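Local coordinates for haloacid dehalogenase/epoxide hydrolase family (Corynebacterium glutamicum ATCC 13032, PDB 2PR7), which probably acts as a hydrolase of the haloacid dehalogenase-like superfamily and binds a calcium ion, at residues N25-A30 with V35-L40; D93-D98 with V128-L133. All coordinates share one frame; numbering follows the deposited sequence.

Interaction 1 and interaction 2 come one after the other along the chain. Their centres lie about 9 Å apart, and both rest on the same parallel five-stranded sheet. Interaction 1 joins helix 17-32 to strand 36-41, and interaction 2 joins helix 120-131 to strand 94-98. Strand 4-7 runs between the two strands. The contacts also meet directly: Val35 CG2 packs on Phe131 CD1 at 3.5 Å, and Leu26 CD1 touches Leu133 CD1 at 3.6 Å. The apolar side chains of the two contacts thus run into each other beside the sheet. The strand order 3-2-1-4-5 fits the Rossmann-like core of the haloacid dehalogenase superfamily.

Interaction 1: residues N25-A30 with V35-L40; sequences NLLAAA and VGTVIL
The flat group here is the carbonyl of Ala30, and Val35 meets it from above its plane. Val35 N gives a hydrogen bond to Ala30 O at 3.0 Å. The N-H points fairly straight at the oxygen, with an angle of 158°, but the nitrogen lies 40° out of the carbonyl plane and so is not on a lone pair. The bond spans five residues and ties the last turn of the helix to the residue just before the strand. The valine side chain crowds the same oxygen: Val35 CB lies 3.3 Å from Ala30 O, and Val35 CG2 lies 3.6 Å from it. The CB atoms of Ala30 and Val35 also touch, at 3.9 Å.

The second touch is looser. Leu27 CD2 reaches Thr37 CG2 at 4.1 Å, methyl against methyl, with the two side chains slanting across each other. With OG1 between the backbone N and the carbonyl carbon (chi1 53°), the CG2 methyl of Thr37 stands anti to that carbon and faces Leu27. The hydroxyl OG1 is hydrogen-bonded elsewhere. Leu27, Ala30, Val35 and Thr37 are all buried.

This contact closes a beta-alpha-beta crossover made of strand 4-7, helix 17-32 and strand 36-41. Leu27 and Val35 both rest on Leu5 of strand 4-7. Ile39 packs on Ile52 and Leu55 of helix 50-57. On its flank, helix 17-32 meets helix 120-131, where Leu26 packs on Phe120 and Ile127.

Interaction 2: residues D93-D98 with V128-L133; sequences DCVLVD and VGLFGL
Val95 overlaps the outer end of the Phe131 ring. Its CG2 methyl is 3.5 Å from Phe131 CZ and 3.7 Å from Phe131 CE2. Val95 CB follows at 3.9 Å from Phe131 CZ. The methyl approaches the ring obliquely, and the two side chains come from opposite directions. Phe131 CG is anti to its carbonyl carbon (chi1 -68°), and from there the ring reaches in from the end of the helix to the strand.

The other branch of Val95 meets a second residue. Val95 CG1 is 3.9 Å from Leu130 CD1, and these side chains run aslant to each other. Leu130 CD1 also lies 4.0 Å from Val95 CG2, so the leucine methyl touches both valine branches. One buried strand residue thus receives two neighbouring helix residues, each only partly exposed. No hydrogen bond links the segments, and the contact is purely apolar.

The helix ends here in a Schellman motif. Leu133 N bonds to Val128 O at 3.1 Å, and Gly132 N makes only weak bonds, to Val128 O and Gly129 O. Gly132 has the positive phi (67°) of this turn, a backbone shape that favours glycine. The chain turns out of the helix just after the two contact residues.

Strand 94-98 leads into Asp99, which binds the calcium ion with Asp8 and Ala10. The C-terminal end of helix 120-131 packs against strands 4-7, 94-98 and 113-116. Phe131 also touches Leu5 of strand 4-7, while Leu130 reaches Val113 and Val115 of the edge strand 113-116, and Val95 itself packs on Met2 and on the same Val115.

Interaction 1: residues N25-A30 with V35-L40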
# COMPACT_ATOMS: atom_id res chain seq x y z
N ASN A 25 12.07 2.73 -5.48
CA ASN A 25 12.66 3.98 -5.12
C ASN A 25 11.66 4.82 -4.29
O ASN A 25 12.06 5.46 -3.32
CB ASN A 25 13.12 4.72 -6.40
CG ASN A 25 13.77 6.00 -6.12
OD1 ASN A 25 14.80 6.04 -5.44
ND2 ASN A 25 13.19 7.10 -6.61
N LEU A 26 10.42 4.82 -4.68
CA LEU A 26 9.41 5.55 -3.95
C LEU A 26 9.25 4.99 -2.51
O LEU A 26 9.28 5.74 -1.55
CB LEU A 26 8.09 5.49 -4.70
CG LEU A 26 6.89 6.21 -4.14
CD1 LEU A 26 7.21 7.71 -4.01
CD2 LEU A 26 5.70 5.94 -5.05
N LEU A 27 9.15 3.68 -2.37
CA LEU A 27 9.00 3.04 -1.06
C LEU A 27 10.23 3.29 -0.23
O LEU A 27 10.10 3.46 1.01
CB LEU A 27 8.71 1.55 -1.19
CG LEU A 27 7.33 1.17 -1.78
CD1 LEU A 27 7.34 -0.31 -2.17
CD2 LEU A 27 6.21 1.50 -0.79
N ALA A 28 11.41 3.27 -0.82
CA ALA A 28 12.62 3.56 -0.06
C ALA A 28 12.61 4.99 0.46
O ALA A 28 13.00 5.25 1.62
CB ALA A 28 13.81 3.38 -0.87
N ALA A 29 12.20 5.92 -0.38
CA ALA A 29 12.07 7.32 0.09
C ALA A 29 11.04 7.48 1.19
O ALA A 29 11.26 8.22 2.13
CB ALA A 29 11.77 8.29 -1.10
N ALA A 30 9.95 6.76 1.09
CA ALA A 30 8.89 6.84 2.09
C ALA A 30 9.43 6.32 3.41
O ALA A 30 9.33 6.98 4.45
CB ALA A 30 7.74 6.03 1.66
N VAL A 35 7.69 6.96 6.94
CA VAL A 35 6.35 6.51 6.56
C VAL A 35 6.28 5.01 6.77
O VAL A 35 7.13 4.30 6.32
CB VAL A 35 6.09 6.86 5.11
CG1 VAL A 35 4.75 6.21 4.60
CG2 VAL A 35 6.04 8.37 4.96
N GLY A 36 5.28 4.52 7.49
CA GLY A 36 5.07 3.08 7.60
C GLY A 36 4.41 2.53 6.34
O GLY A 36 3.61 3.20 5.72
N THR A 37 4.81 1.33 5.94
CA THR A 37 4.38 0.77 4.68
C THR A 37 3.83 -0.63 4.86
O THR A 37 4.44 -1.47 5.50
CB THR A 37 5.52 0.75 3.65
OG1 THR A 37 6.70 0.09 4.18
CG2 THR A 37 5.88 2.16 3.28
N VAL A 38 2.64 -0.85 4.29
CA VAL A 38 1.97 -2.15 4.34
C VAL A 38 1.47 -2.51 2.96
O VAL A 38 0.90 -1.66 2.26
CB VAL A 38 0.76 -2.15 5.29
CG1 VAL A 38 0.16 -3.56 5.39
CG2 VAL A 38 1.15 -1.71 6.62
N ILE A 39 1.67 -3.76 2.55
CA ILE A 39 1.00 -4.30 1.38
C ILE A 39 -0.24 -4.98 1.92
O ILE A 39 -0.15 -5.84 2.82
CB ILE A 39 1.86 -5.33 0.61
CG1 ILE A 39 3.06 -4.63 -0.03
CG2 ILE A 39 1.02 -6.06 -0.43
CD1 ILE A 39 4.06 -5.51 -0.72
N LEU A 40 -1.39 -4.56 1.41
CA LEU A 40 -2.69 -5.15 1.79
C LEU A 40 -3.26 -5.70 0.51
O LEU A 40 -3.66 -4.95 -0.40
CB LEU A 40 -3.67 -4.16 2.41
CG LEU A 40 -5.05 -4.67 2.85
CD1 LEU A 40 -4.92 -5.70 3.98
CD2 LEU A 40 -5.92 -3.51 3.25

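Interaction 2: residues D93-D98 with V128-L133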
# COMPACT_ATOMS: atom_id res chain seq x y z
N ASP A 93 -4.73 8.27 9.43
CA ASP A 93 -3.38 8.70 9.11
C ASP A 93 -2.78 7.94 7.94
O ASP A 93 -1.60 8.08 7.60
CB ASP A 93 -2.48 8.60 10.36
CG ASP A 93 -2.84 9.62 11.40
OD1 ASP A 93 -3.45 10.65 11.02
OD2 ASP A 93 -2.55 9.38 12.59
N CYS A 94 -3.58 7.11 7.30
CA CYS A 94 -3.09 6.25 6.21
C CYS A 94 -3.68 6.63 4.89
O CYS A 94 -4.87 7.02 4.80
CB CYS A 94 -3.38 4.79 6.48
SG CYS A 94 -2.67 4.09 8.00
N VAL A 95 -2.85 6.41 3.86
CA VAL A 95 -3.18 6.48 2.46
C VAL A 95 -3.30 5.06 1.89
O VAL A 95 -2.36 4.26 2.06
CB VAL A 95 -2.09 7.20 1.64
CG1 VAL A 95 -2.57 7.33 0.18
CG2 VAL A 95 -1.78 8.62 2.21
N LEU A 96 -4.34 4.76 1.13
CA LEU A 96 -4.44 3.50 0.42
C LEU A 96 -4.19 3.77 -1.07
O LEU A 96 -4.88 4.64 -1.64
CB LEU A 96 -5.83 2.88 0.55
CG LEU A 96 -6.03 1.64 -0.37
CD1 LEU A 96 -5.27 0.42 0.29
CD2 LEU A 96 -7.49 1.29 -0.64
N VAL A 97 -3.30 3.01 -1.68
CA VAL A 97 -3.14 3.06 -3.09
C VAL A 97 -3.61 1.71 -3.67
O VAL A 97 -3.07 0.67 -3.34
CB VAL A 97 -1.65 3.33 -3.46
CG1 VAL A 97 -1.41 3.26 -5.03
CG2 VAL A 97 -1.10 4.63 -2.82
N ASP A 98 -4.56 1.74 -4.59
CA ASP A 98 -5.16 0.50 -5.06
C ASP A 98 -5.71 0.74 -6.46
O ASP A 98 -6.24 1.84 -6.77
CB ASP A 98 -6.29 0.09 -4.10
CG ASP A 98 -6.69 -1.39 -4.18
OD1 ASP A 98 -7.19 -1.84 -5.23
OD2 ASP A 98 -6.62 -2.07 -3.15
N VAL A 128 3.59 11.41 -3.67
CA VAL A 128 4.67 12.28 -3.31
C VAL A 128 4.17 13.53 -2.59
O VAL A 128 4.76 13.97 -1.61
CB VAL A 128 5.47 12.62 -4.57
CG1 VAL A 128 6.36 13.81 -4.32
CG2 VAL A 128 6.31 11.37 -5.09
N GLY A 129 3.04 14.06 -3.06
CA GLY A 129 2.44 15.26 -2.45
C GLY A 129 1.93 15.00 -1.04
O GLY A 129 2.14 15.82 -0.15
N LEU A 130 1.27 13.87 -0.85
CA LEU A 130 0.69 13.49 0.43
C LEU A 130 1.75 13.29 1.51
O LEU A 130 1.54 13.65 2.66
CB LEU A 130 -0.13 12.24 0.25
CG LEU A 130 -1.52 12.46 -0.34
CD1 LEU A 130 -2.08 11.10 -0.89
CD2 LEU A 130 -2.50 13.15 0.61
N PHE A 131 2.89 12.74 1.12
CA PHE A 131 3.97 12.43 2.07
C PHE A 131 5.06 13.47 2.12
O PHE A 131 5.92 13.40 3.00
CB PHE A 131 4.51 11.01 1.80
CG PHE A 131 3.51 9.96 2.12
CD1 PHE A 131 3.17 9.71 3.45
CD2 PHE A 131 2.85 9.25 1.15
CE1 PHE A 131 2.21 8.77 3.77
CE2 PHE A 131 1.88 8.30 1.48
CZ PHE A 131 1.58 8.07 2.79
N GLY A 132 5.03 14.46 1.22
CA GLY A 132 6.04 15.53 1.19
C GLY A 132 7.41 15.07 0.82
O GLY A 132 8.38 15.63 1.30
N LEU A 133 7.48 14.11 -0.08
CA LEU A 133 8.74 13.56 -0.54
C LEU A 133 9.38 14.54 -1.51
O LEU A 133 8.69 15.30 -2.20
CB LEU A 133 8.53 12.19 -1.17
CG LEU A 133 7.76 11.16 -0.37
CD1 LEU A 133 7.71 9.87 -1.17
CD2 LEU A 133 8.35 10.93 1.05